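Local structure of sortase, SrtB family (Streptococcus pneumoniae PCS8235, 4Y4Q) at residues T80-P85 against A142-Q147; K165-F170 against R217-S222. The protein is a class B sortase of the type II pilus, probably a cysteine transpeptidase that acts on sorting signals during formation of the pilus. All blocks are in the same frame, centred on the assembly; numbering follows the deposited sequence.

Contact 1. Residues T80-P85 against A142-Q147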
loop_
_atom_site.group_PDB
_atom_site.type_symbol
_atom_site.label_atom_id
_atom_site.label_comp_id
_atom_site.label_asym_id
_atom_site.label_seq_id
_atom_site.Cartn_x
_atom_site.Cartn_y
_atom_site.Cartn_z
ATOM N N THR A 80 -0.813 -11.544 8.801
ATOM C CA THR A 80 0.540 -11.251 8.321
ATOM C C THR A 80 1.310 -10.338 9.266
ATOM O O THR A 80 0.757 -9.874 10.265
ATOM C CB THR A 80 0.525 -10.560 6.958
ATOM O OG1 THR A 80 0.091 -9.202 7.118
ATOM C CG2 THR A 80 -0.390 -11.291 5.976
ATOM N N ASN A 81 2.577 -10.077 8.939
ATOM C CA ASN A 81 3.391 -9.111 9.683
ATOM C C ASN A 81 3.221 -7.679 9.166
ATOM O O ASN A 81 3.985 -6.791 9.515
ATOM C CB ASN A 81 4.873 -9.498 9.640
ATOM C CG ASN A 81 5.156 -10.826 10.337
ATOM O OD1 ASN A 81 4.671 -11.080 11.444
ATOM N ND2 ASN A 81 5.940 -11.684 9.683
ATOM N N ILE A 82 2.234 -7.459 8.312
ATOM C CA ILE A 82 1.966 -6.114 7.820
ATOM C C ILE A 82 1.103 -5.410 8.850
ATOM O O ILE A 82 -0.116 -5.617 8.906
ATOM C CB ILE A 82 1.268 -6.164 6.470
ATOM C CG1 ILE A 82 2.097 -7.033 5.516
ATOM C CG2 ILE A 82 1.066 -4.755 5.929
ATOM C CD1 ILE A 82 1.591 -7.080 4.087
ATOM N N ASP A 83 1.792 -4.885 9.845
ATOM C CA ASP A 83 1.200 -4.059 10.858
ATOM C C ASP A 83 2.184 -2.933 10.870
ATOM O O ASP A 83 3.377 -3.147 11.085
ATOM C CB ASP A 83 1.188 -4.775 12.206
ATOM C CG ASP A 83 0.406 -4.019 13.261
ATOM O OD1 ASP A 83 -0.626 -3.407 12.914
ATOM O OD2 ASP A 83 0.822 -4.036 14.439
ATOM N N TYR A 84 1.706 -1.729 10.636
ATOM C CA TYR A 84 2.636 -0.612 10.586
ATOM C C TYR A 84 1.944 0.739 10.728
ATOM O O TYR A 84 0.827 0.934 10.227
ATOM C CB TYR A 84 3.380 -0.622 9.241
ATOM C CG TYR A 84 4.241 -1.846 8.987
ATOM C CD1 TYR A 84 5.257 -2.205 9.872
ATOM C CD2 TYR A 84 4.063 -2.619 7.841
ATOM C CE1 TYR A 84 6.057 -3.322 9.639
ATOM C CE2 TYR A 84 4.859 -3.735 7.598
ATOM C CZ TYR A 84 5.851 -4.081 8.501
ATOM O OH TYR A 84 6.641 -5.183 8.261
ATOM N N PRO A 85 2.612 1.685 11.404
ATOM C CA PRO A 85 2.145 3.073 11.393
ATOM C C PRO A 85 2.357 3.638 10.008
ATOM O O PRO A 85 3.298 3.224 9.325
ATOM C CB PRO A 85 3.092 3.771 12.369
ATOM C CG PRO A 85 4.339 2.932 12.364
ATOM C CD PRO A 85 3.855 1.516 12.176
ATOM N N ALA A 142 6.500 -9.761 -0.170
ATOM C CA ALA A 142 6.977 -10.681 -1.199
ATOM C C ALA A 142 6.293 -12.047 -1.134
ATOM O O ALA A 142 6.297 -12.788 -2.120
ATOM C CB ALA A 142 8.481 -10.859 -1.085
ATOM N N LYS A 143 5.715 -12.396 0.019
ATOM C CA LYS A 143 5.083 -13.711 0.154
ATOM C C LYS A 143 3.809 -13.779 -0.667
ATOM O O LYS A 143 3.321 -14.866 -0.969
ATOM C CB LYS A 143 4.784 -14.062 1.615
ATOM C CG LYS A 143 5.999 -14.117 2.515
ATOM C CD LYS A 143 5.656 -14.790 3.837
ATOM C CE LYS A 143 6.808 -14.677 4.832
ATOM N NZ LYS A 143 6.434 -15.292 6.139
ATOM N N PHE A 144 3.270 -12.620 -1.033
ATOM C CA PHE A 144 2.086 -12.587 -1.890
ATOM C C PHE A 144 2.387 -13.073 -3.314
ATOM O O PHE A 144 1.474 -13.260 -4.116
ATOM C CB PHE A 144 1.464 -11.182 -1.910
ATOM C CG PHE A 144 0.727 -10.827 -0.640
ATOM C CD1 PHE A 144 1.400 -10.277 0.443
ATOM C CD2 PHE A 144 -0.636 -11.066 -0.526
ATOM C CE1 PHE A 144 0.713 -9.963 1.625
ATOM C CE2 PHE A 144 -1.330 -10.750 0.653
ATOM C CZ PHE A 144 -0.657 -10.202 1.725
ATOM N N ALA A 145 3.661 -13.294 -3.628
ATOM C CA ALA A 145 4.010 -13.886 -4.916
ATOM C C ALA A 145 3.623 -15.366 -4.976
ATOM O O ALA A 145 3.541 -15.945 -6.060
ATOM C CB ALA A 145 5.489 -13.701 -5.216
ATOM N N ASP A 146 3.378 -15.968 -3.813
ATOM C CA ASP A 146 2.924 -17.360 -3.739
ATOM C C ASP A 146 1.398 -17.455 -3.872
ATOM O O ASP A 146 0.657 -16.739 -3.187
ATOM C CB ASP A 146 3.387 -18.008 -2.433
ATOM C CG ASP A 146 2.975 -19.466 -2.329
ATOM O OD1 ASP A 146 3.505 -20.299 -3.103
ATOM O OD2 ASP A 146 2.120 -19.780 -1.470
ATOM N N GLN A 147 0.940 -18.327 -4.768
ATOM C CA GLN A 147 -0.483 -18.464 -5.077
ATOM C C GLN A 147 -1.322 -18.654 -3.812
ATOM O O GLN A 147 -2.285 -17.928 -3.572
ATOM C CB GLN A 147 -0.698 -19.649 -6.039
ATOM C CG GLN A 147 -2.132 -19.791 -6.594
ATOM C CD GLN A 147 -2.550 -18.600 -7.460
ATOM O OE1 GLN A 147 -3.266 -17.696 -7.006
ATOM N NE2 GLN A 147 -2.091 -18.590 -8.707
#

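Contact 2. Residues K165-F170 against R217-S222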
loop_
_atom_site.group_PDB
_atom_site.type_symbol
_atom_site.label_atom_id
_atom_site.label_comp_id
_atom_site.label_asym_id
_atom_site.label_seq_id
_atom_site.Cartn_x
_atom_site.Cartn_y
_atom_site.Cartn_z
ATOM N N LYS A 165 -11.271 1.904 8.187
ATOM C CA LYS A 165 -11.849 1.334 6.974
ATOM C C LYS A 165 -11.259 -0.048 6.744
ATOM O O LYS A 165 -10.174 -0.363 7.253
ATOM C CB LYS A 165 -11.508 2.207 5.764
ATOM C CG LYS A 165 -12.087 3.628 5.784
ATOM C CD LYS A 165 -13.593 3.609 5.558
ATOM C CE LYS A 165 -14.182 5.006 5.535
ATOM N NZ LYS A 165 -15.653 4.948 5.800
ATOM N N GLY A 166 -11.958 -0.865 5.962
ATOM C CA GLY A 166 -11.473 -2.193 5.635
ATOM C C GLY A 166 -10.618 -2.109 4.394
ATOM O O GLY A 166 -10.684 -1.108 3.660
ATOM N N LEU A 167 -9.793 -3.132 4.184
ATOM C CA LEU A 167 -8.968 -3.242 2.985
ATOM C C LEU A 167 -9.254 -4.578 2.344
ATOM O O LEU A 167 -9.332 -5.592 3.041
ATOM C CB LEU A 167 -7.487 -3.208 3.348
ATOM C CG LEU A 167 -6.816 -1.904 3.779
ATOM C CD1 LEU A 167 -5.367 -2.200 4.128
ATOM C CD2 LEU A 167 -6.901 -0.852 2.662
ATOM N N GLU A 168 -9.409 -4.601 1.024
ATOM C CA GLU A 168 -9.521 -5.872 0.326
ATOM C C GLU A 168 -8.444 -5.947 -0.739
ATOM O O GLU A 168 -8.473 -5.188 -1.698
ATOM C CB GLU A 168 -10.905 -6.019 -0.296
ATOM C CG GLU A 168 -11.111 -7.348 -1.014
ATOM C CD GLU A 168 -12.579 -7.654 -1.280
ATOM O OE1 GLU A 168 -13.443 -6.785 -1.016
ATOM O OE2 GLU A 168 -12.868 -8.777 -1.745
ATOM N N ILE A 169 -7.473 -6.837 -0.568
ATOM C CA ILE A 169 -6.415 -6.974 -1.565
ATOM C C ILE A 169 -6.968 -7.579 -2.867
ATOM O O ILE A 169 -7.708 -8.570 -2.827
ATOM C CB ILE A 169 -5.250 -7.824 -1.017
ATOM C CG1 ILE A 169 -4.537 -7.070 0.102
ATOM C CG2 ILE A 169 -4.247 -8.150 -2.106
ATOM C CD1 ILE A 169 -3.505 -7.902 0.807
ATOM N N PHE A 170 -6.623 -6.998 -4.020
ATOM C CA PHE A 170 -7.029 -7.616 -5.289
ATOM C C PHE A 170 -5.893 -7.929 -6.259
ATOM O O PHE A 170 -6.123 -8.538 -7.303
ATOM C CB PHE A 170 -8.100 -6.790 -6.010
ATOM C CG PHE A 170 -7.641 -5.423 -6.409
ATOM C CD1 PHE A 170 -7.014 -5.206 -7.633
ATOM C CD2 PHE A 170 -7.830 -4.348 -5.560
ATOM C CE1 PHE A 170 -6.590 -3.928 -8.001
ATOM C CE2 PHE A 170 -7.405 -3.077 -5.920
ATOM C CZ PHE A 170 -6.785 -2.874 -7.140
ATOM N N ARG A 217 -11.368 3.910 -4.171
ATOM C CA ARG A 217 -10.030 4.375 -3.841
ATOM C C ARG A 217 -9.161 3.156 -3.613
ATOM O O ARG A 217 -9.601 2.182 -2.995
ATOM C CB ARG A 217 -10.055 5.244 -2.588
ATOM C CG ARG A 217 -10.682 6.633 -2.805
ATOM C CD ARG A 217 -10.826 7.330 -1.474
ATOM N NE ARG A 217 -11.653 6.547 -0.563
ATOM C CZ ARG A 217 -11.441 6.431 0.747
ATOM N NH1 ARG A 217 -10.411 7.053 1.322
ATOM N NH2 ARG A 217 -12.267 5.691 1.484
ATOM N N ILE A 218 -7.935 3.198 -4.121
ATOM C CA ILE A 218 -7.025 2.077 -3.941
ATOM C C ILE A 218 -5.686 2.489 -3.341
ATOM O O ILE A 218 -5.323 3.679 -3.303
ATOM C CB ILE A 218 -6.792 1.336 -5.248
ATOM C CG1 ILE A 218 -5.973 2.192 -6.209
ATOM C CG2 ILE A 218 -8.135 0.946 -5.903
ATOM C CD1 ILE A 218 -5.793 1.481 -7.517
ATOM N N ILE A 219 -4.958 1.491 -2.864
ATOM C CA ILE A 219 -3.661 1.707 -2.249
ATOM C C ILE A 219 -2.644 0.741 -2.866
ATOM O O ILE A 219 -2.933 -0.452 -3.029
ATOM C CB ILE A 219 -3.736 1.430 -0.759
ATOM C CG1 ILE A 219 -4.615 2.472 -0.071
ATOM C CG2 ILE A 219 -2.361 1.431 -0.147
ATOM C CD1 ILE A 219 -4.839 2.161 1.395
ATOM N N LEU A 220 -1.467 1.253 -3.216
ATOM C CA LEU A 220 -0.375 0.404 -3.677
ATOM C C LEU A 220 0.676 0.353 -2.589
ATOM O O LEU A 220 1.266 1.379 -2.221
ATOM C CB LEU A 220 0.260 0.921 -4.970
ATOM C CG LEU A 220 -0.503 0.759 -6.291
ATOM C CD1 LEU A 220 -1.675 1.721 -6.358
ATOM C CD2 LEU A 220 0.414 0.996 -7.467
ATOM N N LEU A 221 0.909 -0.837 -2.057
ATOM C CA LEU A 221 1.936 -0.978 -1.033
ATOM C C LEU A 221 3.153 -1.604 -1.693
ATOM O O LEU A 221 3.091 -2.730 -2.198
ATOM C CB LEU A 221 1.433 -1.838 0.131
ATOM C CG LEU A 221 2.481 -2.340 1.137
ATOM C CD1 LEU A 221 3.236 -1.199 1.777
ATOM C CD2 LEU A 221 1.816 -3.205 2.209
ATOM N N SER A 222 4.266 -0.881 -1.665
ATOM C CA SER A 222 5.429 -1.240 -2.469
ATOM C C SER A 222 6.667 -1.438 -1.606
ATOM O O SER A 222 6.947 -0.625 -0.722
ATOM C CB SER A 222 5.685 -0.110 -3.488
ATOM O OG SER A 222 6.952 -0.232 -4.125
#

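Contact 1. Residues T80-P85 against A142-Q147
The delta carbon of I82 meets the aromatic ring of F144, a small apolar contact that joins the turn before strand 83-88 to the residue just after helix 139-143. I82 CD1 lies 3.9 Å from F144 CE1, approaching the ring obliquely. With CG1 of I82 anti to its carbonyl carbon (chi1 -53°) and the chain then extended, CD1 is the leading atom, while CG2, anti to the backbone N, packs instead on L221 of strand 218-225. T80 adds a looser touch, its CG2 standing 4.4 Å from F144 CZ. Its other branch works within the turn: T80 OG1 accepts the backbone N-H of I82 at 3.0 Å and 159°, an ST turn, and is also bonded to V77 O. The hydroxyl thus links the turn to V77 at the end of strand 73-77, and its bond to I82 N probably helps to place that side chain. The solvent side is different in kind. N81 and K143 are exposed and do not touch across the contact; D140 serves both, bonding to the backbone N of N81 and forming a long, weak ion pair with K143. Inward, F144 packs against V77 of strand 73-77, I169 and M172 of strand 163-176 and helix 147-152, where F149 meets it edge-to-face and F150 also touches it.

Contact 2. Residues K165-F170 against R217-S222
L167 and I219 meet inside the sortase beta-barrel, where strands 163-176 and 218-225 approach each other with no hydrogen bond between these segments. Here two strands that are not neighbours meet through side chains, with strand 231-240 pairing with each. L167 CD2 reaches I219 CD1 at 3.9 Å, methyl to methyl, the two side chains crossing at about a right angle. L167 CG and I219 CG1 are each anti to their carbonyl carbons, and an extended second torsion in I219 (chi2 174°) carries its CD1 to the leucine. F170 and I218 make a second, separate touch, also at about a right angle.

The next shell packs round these four residues and probably helps to place them. I158 and I239 line the L167-I219 pair, I158 touching both and I239 touching I219, whereas V236, L201 and L212 touch F170 and L197 of helix 190-202 packs on I218. Just before I218, R217 NH1 bonds to Y160 OH and F120 O. F170 CG sits between the backbone N and the carbonyl carbon (chi1 63°), and the ring beyond it turns an edge to the isoleucine: CE2 lies 4.1 Å from I218 CG2, which sits near the ring plane.

In the fold
The two contacts lie in series along the chain, contact 1 closing before contact 2 opens, and their centres are about 12 Å apart within the sortase domain. Both reach the same curled mixed sheet: contact 1 through strand 83-88, contact 2 through strands 163-176 and 218-225. They also touch directly. F144 CE2 packs on I169 CD1 at 3.6 Å, and I82 CG2 on L221 CD2 at 4.1 Å, so each segment of contact 1 meets a different strand of contact 2. The general lesson is of one continuous apolar core, through which the turn before strand 83-88 and the end of helix 139-143 are joined to the strands of the barrel.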